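Succinylglutamate desuccinylase/aspartoacylase (Ruegeria sp. TM1040, PDB 3NA6) probably hydrolyses the amide bond of an N-acylated amino acid, in the manner of the zinc-dependent succinylglutamate desuccinylases and aspartoacylases. Local coordinates at residues F91-P94 and A95-S99; G215-A219 and R220-I224; M271-L274 and G275-V278. One frame throughout, in Å; residues are numbered along the deposited sequence. Where two conformers were deposited one is given.

Contact 1: residues F91-P94 and A95-S99; sequences FNYP and AFRAS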
loop_
_atom_site.group_PDB
_atom_site.type_symbol
_atom_site.label_atom_id
_atom_site.label_comp_id
_atom_site.label_asym_id
_atom_site.label_seq_id
_atom_site.Cartn_x
_atom_site.Cartn_y
_atom_site.Cartn_z
ATOM N N PHE A 91 19.829 0.499 -17.632
ATOM C CA PHE A 91 20.936 0.625 -16.691
ATOM C C PHE A 91 20.457 0.440 -15.240
ATOM O O PHE A 91 20.915 -0.448 -14.546
ATOM C CB PHE A 91 21.541 1.993 -16.948
ATOM C CG PHE A 91 22.852 2.301 -16.246
ATOM C CD1 PHE A 91 23.605 1.363 -15.584
ATOM C CD2 PHE A 91 23.326 3.602 -16.318
ATOM C CE1 PHE A 91 24.785 1.717 -14.986
ATOM C CE2 PHE A 91 24.524 3.961 -15.734
ATOM C CZ PHE A 91 25.242 3.036 -15.067
ATOM N N ASN A 92 19.535 1.259 -14.761
ATOM C CA ASN A 92 18.888 0.936 -13.485
ATOM C C ASN A 92 17.704 0.059 -13.808
ATOM O O ASN A 92 16.542 0.506 -13.814
ATOM C CB ASN A 92 18.447 2.160 -12.697
ATOM C CG ASN A 92 18.029 1.801 -11.291
ATOM O OD1 ASN A 92 17.820 0.612 -10.985
ATOM N ND2 ASN A 92 17.970 2.799 -10.408
ATOM N N TYR A 93 18.012 -1.201 -14.053
ATOM C CA TYR A 93 17.035 -2.132 -14.554
ATOM C C TYR A 93 15.791 -2.220 -13.669
ATOM O O TYR A 93 14.668 -2.126 -14.167
ATOM C CB TYR A 93 17.667 -3.491 -14.839
ATOM C CG TYR A 93 16.678 -4.503 -15.399
ATOM C CD1 TYR A 93 15.993 -4.261 -16.578
ATOM C CD2 TYR A 93 16.415 -5.679 -14.724
ATOM C CE1 TYR A 93 15.099 -5.175 -17.079
ATOM C CE2 TYR A 93 15.502 -6.590 -15.209
ATOM C CZ TYR A 93 14.860 -6.334 -16.385
ATOM O OH TYR A 93 13.973 -7.249 -16.847
ATOM N N PRO A 94 15.975 -2.334 -12.354
ATOM C CA PRO A 94 14.774 -2.356 -11.501
ATOM C C PRO A 94 13.909 -1.110 -11.624
ATOM O O PRO A 94 12.668 -1.245 -11.684
ATOM C CB PRO A 94 15.354 -2.536 -10.092
ATOM C CG PRO A 94 16.649 -3.289 -10.350
ATOM C CD PRO A 94 17.192 -2.609 -11.568
ATOM N N ALA A 95 14.529 0.073 -11.738
ATOM C CA ALA A 95 13.767 1.310 -11.911
ATOM C C ALA A 95 13.030 1.232 -13.250
ATOM O O ALA A 95 11.842 1.554 -13.340
ATOM C CB ALA A 95 14.648 2.557 -11.865
ATOM N N PHE A 96 13.725 0.784 -14.284
ATOM C CA PHE A 96 13.070 0.635 -15.596
ATOM C C PHE A 96 11.861 -0.304 -15.531
ATOM O O PHE A 96 10.784 0.017 -16.041
ATOM C CB PHE A 96 14.048 0.182 -16.673
ATOM C CG PHE A 96 13.383 -0.201 -17.930
ATOM C CD1 PHE A 96 12.888 0.768 -18.769
ATOM C CD2 PHE A 96 13.194 -1.533 -18.259
ATOM C CE1 PHE A 96 12.222 0.427 -19.920
ATOM C CE2 PHE A 96 12.544 -1.880 -19.428
ATOM C CZ PHE A 96 12.051 -0.888 -20.258
ATOM N N ARG A 97 12.006 -1.448 -14.891
ATOM C CA ARG A 97 10.869 -2.346 -14.788
ATOM C C ARG A 97 9.677 -1.737 -14.045
ATOM O O ARG A 97 8.564 -2.115 -14.326
ATOM C CB ARG A 97 11.259 -3.675 -14.141
ATOM C CG ARG A 97 12.121 -4.592 -15.053
ATOM C CD ARG A 97 11.537 -4.863 -16.508
ATOM N NE ARG A 97 10.419 -5.815 -16.636
ATOM C CZ ARG A 97 10.455 -7.122 -16.330
ATOM N NH1 ARG A 97 11.534 -7.701 -15.799
ATOM N NH2 ARG A 97 9.372 -7.865 -16.526
ATOM N N ALA A 98 9.916 -0.796 -13.132
ATOM C CA ALA A 98 8.841 -0.115 -12.386
ATOM C C ALA A 98 8.364 1.165 -13.060
ATOM O O ALA A 98 7.566 1.874 -12.473
ATOM C CB ALA A 98 9.310 0.222 -10.934
ATOM N N SER A 99 8.902 1.493 -14.239
ATOM C CA SER A 99 8.638 2.764 -14.918
ATOM C C SER A 99 8.820 3.952 -13.989
ATOM O O SER A 99 8.049 4.905 -14.027
ATOM C CB SER A 99 7.229 2.770 -15.532
ATOM O OG SER A 99 7.081 1.703 -16.442
#

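Contact 2: residues G215-A219 and R220-I224; sequences GMSTA and RSNAI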
loop_
_atom_site.group_PDB
_atom_site.type_symbol
_atom_site.label_atom_id
_atom_site.label_comp_id
_atom_site.label_asym_id
_atom_site.label_seq_id
_atom_site.Cartn_x
_atom_site.Cartn_y
_atom_site.Cartn_z
ATOM N N GLY A 215 7.982 10.939 -19.543
ATOM C CA GLY A 215 7.775 9.496 -19.431
ATOM C C GLY A 215 7.338 8.822 -20.733
ATOM O O GLY A 215 6.690 7.783 -20.710
HETATM N N MSE A 216 7.749 9.383 -21.862
HETATM C CA MSE A 216 7.330 8.918 -23.177
HETATM C C MSE A 216 8.402 9.302 -24.154
HETATM O O MSE A 216 9.299 10.071 -23.836
HETATM C CB MSE A 216 6.022 9.595 -23.601
HETATM C CG MSE A 216 6.111 11.096 -23.704
HETATM SE SE MSE A 216 6.556 11.753 -25.481
HETATM C CE MSE A 216 4.870 11.434 -26.378
ATOM N N SER A 217 8.285 8.782 -25.361
ATOM C CA SER A 217 9.071 9.269 -26.459
ATOM C C SER A 217 8.288 9.246 -27.770
ATOM O O SER A 217 7.347 8.505 -27.918
ATOM C CB SER A 217 10.366 8.450 -26.582
ATOM O OG SER A 217 10.092 7.131 -27.011
ATOM N N THR A 218 8.746 10.059 -28.720
ATOM C CA THR A 218 8.128 10.241 -30.022
ATOM C C THR A 218 9.058 9.658 -31.090
ATOM O O THR A 218 10.234 9.387 -30.807
ATOM C CB THR A 218 7.904 11.753 -30.317
ATOM O OG1 THR A 218 9.166 12.425 -30.377
ATOM C CG2 THR A 218 7.017 12.433 -29.238
ATOM N N ALA A 219 8.548 9.486 -32.308
ATOM C CA ALA A 219 9.395 9.079 -33.430
ATOM C C ALA A 219 10.517 10.094 -33.627
ATOM O O ALA A 219 11.662 9.712 -33.894
ATOM C CB ALA A 219 8.598 8.908 -34.733
ATOM N N ARG A 220 10.210 11.389 -33.494
ATOM C CA ARG A 220 11.248 12.433 -33.649
ATOM C C ARG A 220 12.319 12.305 -32.577
ATOM O O ARG A 220 13.514 12.383 -32.882
ATOM C CB ARG A 220 10.665 13.861 -33.612
ATOM C CG ARG A 220 11.731 15.003 -33.802
ATOM C CD ARG A 220 11.182 16.374 -33.322
ATOM N NE ARG A 220 12.198 17.439 -33.249
ATOM C CZ ARG A 220 12.554 18.078 -32.138
ATOM N NH1 ARG A 220 11.973 17.789 -30.993
ATOM N NH2 ARG A 220 13.470 19.038 -32.177
ATOM N N SER A 221 11.909 12.103 -31.325
ATOM C CA SER A 221 12.898 12.054 -30.232
ATOM C C SER A 221 13.703 10.747 -30.278
ATOM O O SER A 221 14.932 10.758 -30.060
ATOM C CB SER A 221 12.266 12.312 -28.843
ATOM O OG SER A 221 11.420 11.257 -28.419
ATOM N N ASN A 222 13.016 9.642 -30.593
ATOM C CA ASN A 222 13.668 8.377 -30.821
ATOM C C ASN A 222 14.666 8.513 -31.975
ATOM O O ASN A 222 15.791 7.975 -31.892
ATOM C CB ASN A 222 12.681 7.251 -31.164
ATOM C CG ASN A 222 11.758 6.877 -30.034
ATOM O OD1 ASN A 222 12.076 7.049 -28.862
ATOM N ND2 ASN A 222 10.594 6.307 -30.393
ATOM N N ALA A 223 14.293 9.248 -33.037
ATOM C CA ALA A 223 15.214 9.385 -34.175
ATOM C C ALA A 223 16.456 10.246 -33.791
ATOM O O ALA A 223 17.561 9.978 -34.260
ATOM C CB ALA A 223 14.488 9.922 -35.414
ATOM N N ILE A 224 16.270 11.248 -32.923
ATOM C CA ILE A 224 17.382 12.072 -32.432
ATOM C C ILE A 224 18.403 11.184 -31.703
ATOM O O ILE A 224 19.605 11.317 -31.900
ATOM C CB ILE A 224 16.909 13.263 -31.508
ATOM C CG1 ILE A 224 16.130 14.333 -32.308
ATOM C CG2 ILE A 224 18.149 13.881 -30.738
ATOM C CD1 ILE A 224 15.238 15.270 -31.416
HETATM O O HOH W 1 7.901 5.790 -28.759
#

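Contact 3: residues M271-L274 and G275-V278; sequences MIDL and GEPV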
loop_
_atom_site.group_PDB
_atom_site.type_symbol
_atom_site.label_atom_id
_atom_site.label_comp_id
_atom_site.label_asym_id
_atom_site.label_seq_id
_atom_site.Cartn_x
_atom_site.Cartn_y
_atom_site.Cartn_z
HETATM N N MSE A 271 2.588 29.036 -20.190
HETATM C CA MSE A 271 2.148 30.080 -21.137
HETATM C C MSE A 271 2.872 30.086 -22.488
HETATM O O MSE A 271 2.422 30.719 -23.452
HETATM C CB MSE A 271 2.278 31.456 -20.492
HETATM C CG MSE A 271 1.521 31.582 -19.181
HETATM SE SE MSE A 271 -0.393 31.078 -19.241
HETATM C CE MSE A 271 -1.083 32.348 -20.526
ATOM N N ILE A 272 4.012 29.419 -22.563
ATOM C CA ILE A 272 4.702 29.238 -23.846
ATOM C C ILE A 272 5.201 27.787 -23.880
ATOM O O ILE A 272 5.347 27.149 -22.832
ATOM C CB ILE A 272 5.881 30.237 -24.068
ATOM C CG1 ILE A 272 7.072 29.892 -23.184
ATOM C CG2 ILE A 272 5.421 31.744 -23.939
ATOM C CD1 ILE A 272 6.813 29.988 -21.741
ATOM N N ASP A 273 5.460 27.260 -25.063
ATOM C CA ASP A 273 5.897 25.879 -25.179
ATOM C C ASP A 273 7.394 25.765 -25.424
ATOM O O ASP A 273 8.065 26.764 -25.658
ATOM C CB ASP A 273 5.049 25.166 -26.240
ATOM C CG ASP A 273 3.582 25.025 -25.806
ATOM O OD1 ASP A 273 3.351 24.883 -24.569
ATOM O OD2 ASP A 273 2.674 25.050 -26.682
ATOM N N LEU A 274 7.911 24.539 -25.344
ATOM C CA LEU A 274 9.337 24.274 -25.442
ATOM C C LEU A 274 9.926 24.858 -26.712
ATOM O O LEU A 274 9.378 24.698 -27.795
ATOM C CB LEU A 274 9.633 22.759 -25.362
ATOM C CG LEU A 274 9.565 22.098 -23.982
ATOM C CD1 LEU A 274 9.768 20.559 -24.076
ATOM C CD2 LEU A 274 10.621 22.704 -23.061
ATOM N N GLY A 275 11.036 25.572 -26.551
ATOM C CA GLY A 275 11.728 26.153 -27.662
ATOM C C GLY A 275 11.244 27.528 -28.040
ATOM O O GLY A 275 11.909 28.188 -28.780
ATOM N N GLU A 276 10.093 27.964 -27.522
ATOM C CA GLU A 276 9.512 29.251 -27.908
ATOM C C GLU A 276 10.087 30.407 -27.101
ATOM O O GLU A 276 10.490 30.231 -25.958
ATOM C CB GLU A 276 7.985 29.209 -27.773
ATOM C CG GLU A 276 7.335 28.250 -28.734
ATOM C CD GLU A 276 5.819 28.102 -28.550
ATOM O OE1 GLU A 276 5.228 28.680 -27.593
ATOM O OE2 GLU A 276 5.214 27.390 -29.381
ATOM N N PRO A 277 10.142 31.606 -27.700
ATOM C CA PRO A 277 10.753 32.764 -27.040
ATOM C C PRO A 277 9.903 33.412 -25.930
ATOM O O PRO A 277 8.678 33.325 -25.936
ATOM C CB PRO A 277 10.970 33.762 -28.192
ATOM C CG PRO A 277 9.971 33.400 -29.213
ATOM C CD PRO A 277 9.608 31.934 -29.031
ATOM N N VAL A 278 10.580 34.037 -24.970
ATOM C CA VAL A 278 9.933 34.887 -23.978
ATOM C C VAL A 278 10.808 36.110 -23.723
ATOM O O VAL A 278 12.034 36.037 -23.818
ATOM C CB VAL A 278 9.728 34.158 -22.618
ATOM C CG1 VAL A 278 8.875 32.910 -22.797
ATOM C CG2 VAL A 278 11.076 33.815 -21.979
HETATM O O HOH W 2 2.557 27.335 -28.186
#

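Contact 1: residues F91-P94 and A95-S99
Tyr93 swings its ring away from its own backbone N (chi1 -179°), while Arg97, one helical turn on, keeps CG beside its backbone N and bends at chi2 and chi3; the two side chains thus run alongside each other in the same direction. Arg97 CG lies over one face of the Tyr93 ring, displaced toward the rim, in a CH-pi contact 3.8 Å from the centroid. The curled chain then brings Arg97 NH1 to 2.7 Å from Tyr93 OH, a weak hydrogen bond because the N-H is bent well off line (121°). On the flank of the turn, Tyr93 CD1 meets Phe96 CD2 at 4.3 Å. The strand 36-46 also packs on Tyr93, and Asp291 of a second subunit touches both Tyr93 and Arg97. Asn92 O takes Phe96 N and Tyr93 O takes Arg97 N, both nearly straight. At the start of the helix, Asn92 lays its amide against the methyl of Ala95, CG to CB 3.5 Å, and OD1 accepts a weak bond from Ala95 N at 3.4 Å. This side-chain bond makes Asn92 the N-cap of the short helix 93-97, which ends after little more than one turn in a Schellman motif, with Ser99 at positive phi.

Contact 2: residues G215-A219 and R220-I224
Ser217 OG donates to Asn222 OD1 at 2.7 Å, approaching from well off the C=O direction and 18° out of the amide plane. A water gives these two buried residues a second link, bridging Ser217 O and Asn222 ND2, the latter at 3.2 Å. Beside them Thr218 N gives its hydrogen to Ser221 OG (2.9 Å), and Ser221 N returns one to Thr218 OG1 (2.9 Å). The reciprocal pair is a capping box, with Thr218 as N-cap of helix 219-235. Both hydroxyls are turned in between backbone N and carbonyl carbon, chi1 63° for Thr218 and 69° for Ser221, which folds each back over the main chain to meet the other residue's amide. Ser221 OG is also hydrogen-bonded to Glu64 OE2 of helix 64-75, tying the cap to that helix. The next two amides are taken by a second subunit, Ala219 N by Asp273 OD1 and Arg220 N by Asp273 OD2 of that copy. Thr218 O accepts from Asn222 N at 2.8 Å as the first helical turn closes, and the Asn222 side chain packs its CB against the same oxygen (3.3 Å). The solvent side is looser. Arg220 is exposed and leads away from the cap, while exposed Ala223 touches the preceding residues mainly through its helical bond, Ala223 N to Ala219 O at 2.8 Å.

Contact 3: residues M271-L274 and G275-V278
Glu276 OE1 accepts the amide of Asp273 N at 2.9 Å in a nearly straight bond (172°), the N-H arriving from above the carboxylate plane, 65° out of it. With CG beside its backbone N (chi1 -66°), the Glu276 side chain heads back toward Asp273, and its extension beyond CG gives the carboxylate the reach. Asp273 O accepts Glu276 N at 3.0 Å, closing a type II beta turn from Asp273 to Glu276; Gly275 takes its third position, where a side chain would collide with Leu274 O. A water lies 2.7 Å from Asp273 OD2 and 2.9 Å from Glu276 OE2, between two carboxylates whose like charges stand 4.4 Å apart at these oxygens. Replacing Glu276 by an alanine is likely to leave the Asp273 amide without its carboxylate partner and the water with one neighbour fewer. On the apolar side Ile272 crosses Val278 at about a right angle, CG1 to CG1 3.5 Å. The Asp273 carboxylate has its main partners at the start of a helix in a second subunit. The turn links strand 266-270 to strand 277-278; Ile272 packs on Val284 of strand 283-288 and on Leu308 of strand 306-312, with which strand 277-278 pairs antiparallel.

Contacts 1 and 2 lie in the catalytic domain and cap the starts of two helices, 93-97 and 219-235; their centres are 19 Å apart and their nearest atoms about 7 Å. Contact 3, a turn between beta strands, lies about 20 Å from contact 2 and 32 Å from contact 1, centre to centre. Within one chain contacts 2 and 3 do not touch, but contact 3 of one copy meets contact 2 of another in the assembly. The side chain of Asn92 in contact 1 lies near, without touching, His59, Glu62 and His145, which may form the metal site expected in this family, though no metal is modelled there.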